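P1 (Rice yellow mottle virus, PDB 6TY2) acts as a viral suppressor of RNA silencing, probably in the host plant, and is seen here as its C-terminal zinc-binding part. Local coordinates at residues 10-15 and 31-36. Numbering follows the deposited sequence.
Sequences ERNAEI and LVYLSR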
loop_
_atom_site.group_PDB
_atom_site.type_symbol
_atom_site.label_atom_id
_atom_site.label_comp_id
_atom_site.label_asym_id
_atom_site.label_seq_id
_atom_site.Cartn_x
_atom_site.Cartn_y
_atom_site.Cartn_z
ATOM N N GLU A 10 -5.854 -8.488 12.738
ATOM C CA GLU A 10 -4.415 -8.669 12.644
ATOM C C GLU A 10 -3.759 -7.410 12.080
ATOM O O GLU A 10 -2.709 -6.988 12.554
ATOM C CB GLU A 10 -4.041 -9.879 11.774
ATOM C CG GLU A 10 -5.007 -11.067 11.773
ATOM C CD GLU A 10 -5.157 -11.790 13.114
ATOM O OE1 GLU A 10 -4.131 -12.237 13.684
ATOM O OE2 GLU A 10 -6.317 -11.938 13.581
ATOM N N ARG A 11 -4.369 -6.812 11.069
ATOM C CA ARG A 11 -3.823 -5.576 10.528
ATOM C C ARG A 11 -3.913 -4.428 11.543
ATOM O O ARG A 11 -2.980 -3.642 11.675
ATOM C CB ARG A 11 -4.527 -5.185 9.232
ATOM C CG ARG A 11 -3.894 -3.977 8.577
ATOM C CD ARG A 11 -3.754 -4.196 7.090
ATOM N NE ARG A 11 -3.467 -2.945 6.389
ATOM C CZ ARG A 11 -2.242 -2.482 6.174
ATOM N NH1 ARG A 11 -1.187 -3.161 6.620
ATOM N NH2 ARG A 11 -2.070 -1.337 5.516
ATOM N N ASN A 12 -5.015 -4.357 12.280
ATOM C CA ASN A 12 -5.179 -3.316 13.277
ATOM C C ASN A 12 -4.194 -3.484 14.416
ATOM O O ASN A 12 -3.667 -2.510 14.913
ATOM C CB ASN A 12 -6.615 -3.286 13.812
ATOM C CG ASN A 12 -7.557 -2.572 12.869
ATOM O OD1 ASN A 12 -7.112 -1.905 11.937
ATOM N ND2 ASN A 12 -8.856 -2.713 13.095
ATOM N N ALA A 13 -3.921 -4.721 14.802
ATOM C CA ALA A 13 -2.897 -4.969 15.812
ATOM C C ALA A 13 -1.572 -4.362 15.363
ATOM O O ALA A 13 -0.858 -3.743 16.143
ATOM C CB ALA A 13 -2.748 -6.471 16.069
ATOM N N GLU A 14 -1.257 -4.529 14.087
ATOM C CA GLU A 14 0.026 -4.090 13.558
ATOM C C GLU A 14 0.070 -2.576 13.411
ATOM O O GLU A 14 1.130 -1.958 13.562
ATOM C CB GLU A 14 0.301 -4.772 12.217
ATOM C CG GLU A 14 1.638 -4.422 11.591
ATOM C CD GLU A 14 2.842 -4.740 12.481
ATOM O OE1 GLU A 14 2.774 -5.671 13.329
ATOM O OE2 GLU A 14 3.868 -4.041 12.317
ATOM N N ILE A 15 -1.084 -1.984 13.118
ATOM C CA ILE A 15 -1.232 -0.530 13.061
ATOM C C ILE A 15 -0.958 0.062 14.430
ATOM O O ILE A 15 -0.234 1.048 14.557
ATOM C CB ILE A 15 -2.654 -0.124 12.614
ATOM C CG1 ILE A 15 -2.913 -0.510 11.155
ATOM C CG2 ILE A 15 -2.911 1.350 12.869
ATOM C CD1 ILE A 15 -1.845 -0.033 10.213
ATOM N N LEU A 31 -1.153 6.321 11.457
ATOM C CA LEU A 31 -1.888 5.195 10.888
ATOM C C LEU A 31 -3.331 5.132 11.428
ATOM O O LEU A 31 -3.622 5.516 12.565
ATOM C CB LEU A 31 -1.135 3.879 11.142
ATOM C CG LEU A 31 0.235 3.770 10.454
ATOM C CD1 LEU A 31 0.972 2.500 10.844
ATOM C CD2 LEU A 31 0.090 3.834 8.944
ATOM N N VAL A 32 -4.241 4.672 10.584
ATOM C CA VAL A 32 -5.658 4.710 10.917
ATOM C C VAL A 32 -6.185 3.299 10.857
ATOM O O VAL A 32 -5.724 2.494 10.050
ATOM C CB VAL A 32 -6.432 5.647 9.961
ATOM C CG1 VAL A 32 -6.214 5.233 8.566
ATOM C CG2 VAL A 32 -7.914 5.677 10.266
ATOM N N TYR A 33 -7.132 2.988 11.732
ATOM C CA TYR A 33 -7.609 1.627 11.874
ATOM C C TYR A 33 -8.610 1.219 10.775
ATOM O O TYR A 33 -9.350 2.038 10.250
ATOM C CB TYR A 33 -8.236 1.455 13.249
ATOM C CG TYR A 33 -7.262 1.463 14.419
ATOM C CD1 TYR A 33 -6.252 0.516 14.517
ATOM C CD2 TYR A 33 -7.393 2.386 15.445
ATOM C CE1 TYR A 33 -5.382 0.501 15.601
ATOM C CE2 TYR A 33 -6.533 2.383 16.541
ATOM C CZ TYR A 33 -5.532 1.436 16.615
ATOM O OH TYR A 33 -4.673 1.429 17.694
ATOM N N LEU A 34 -8.621 -0.061 10.434
ATOM C CA LEU A 34 -9.513 -0.567 9.393
ATOM C C LEU A 34 -10.880 -1.021 9.923
ATOM O O LEU A 34 -10.995 -1.537 11.042
ATOM C CB LEU A 34 -8.859 -1.740 8.664
ATOM C CG LEU A 34 -7.732 -1.558 7.655
ATOM C CD1 LEU A 34 -6.528 -0.862 8.258
ATOM C CD2 LEU A 34 -7.337 -2.928 7.151
ATOM N N SER A 35 -11.907 -0.848 9.099
ATOM C CA SER A 35 -13.193 -1.506 9.314
ATOM C C SER A 35 -13.740 -1.865 7.952
ATOM O O SER A 35 -13.148 -1.502 6.942
ATOM C CB SER A 35 -14.178 -0.605 10.058
ATOM O OG SER A 35 -14.511 0.516 9.263
ATOM N N ARG A 36 -14.872 -2.559 7.916
ATOM C CA ARG A 36 -15.515 -2.875 6.652
ATOM C C ARG A 36 -15.862 -1.615 5.880
ATOM O O ARG A 36 -15.944 -1.634 4.660
ATOM C CB ARG A 36 -16.781 -3.710 6.880
ATOM C CG ARG A 36 -16.512 -5.103 7.424
ATOM C CD ARG A 36 -17.794 -5.915 7.580
ATOM N NE ARG A 36 -17.556 -7.171 8.292
ATOM C CZ ARG A 36 -18.467 -8.128 8.448
ATOM N NH1 ARG A 36 -19.684 -7.979 7.940
ATOM N NH2 ARG A 36 -18.160 -9.236 9.109
#
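The ring of Tyr-33 meets Asn-12 at its edge. The backbone O of Asn-12 lies in the ring plane, 3.5 Å from Tyr-33 CE1. CG2 of Ile-15 approaches the same CE1 obliquely. The amide of Asn-12 is turned 77° from the ring. Asn-12 OD1 sits 3.6 Å from Tyr-33 CD1. This amide pairs with the backbone of Leu-34 through both of its polar atoms. Asn-12 OD1 takes the N-H of Leu-34 N at 2.8 Å, on an in-plane lone pair and nearly straight at 170°. Asn-12 ND2 gives a longer bond of 3.2 Å to Leu-34 O, which lies almost in the amide plane. Asn-12 CG stands anti to its own carbonyl carbon (chi1 -80°), on the side of the backbone N. At the edge of the Arg-11 guanidinium lies Leu-34 CD2, which also packs on Arg-11 CD at 3.8 Å. The charged end of Arg-11 continues to a salt bridge with Asp-40. One turn along the helix, Ile-15 CG2 presses on Leu-31 CB at 3.5 Å, and the CD1 atoms of Ile-15 and Leu-31 also touch. The hydroxyl of Tyr-33 is hydrogen-bonded to Ser-16. The contact holds residues 31-34 of the loop, in extended conformation, against helix 3-24. Leu-34 also touches His-8, and its side chain is about 5 Å from the zinc ion bound by His-8, Cys-39, His-44 and Cys-48. The two amide bonds fix the rotation of the Asn-12 side chain and satisfy both backbone polar groups of Leu-34, a buried residue beside the metal site.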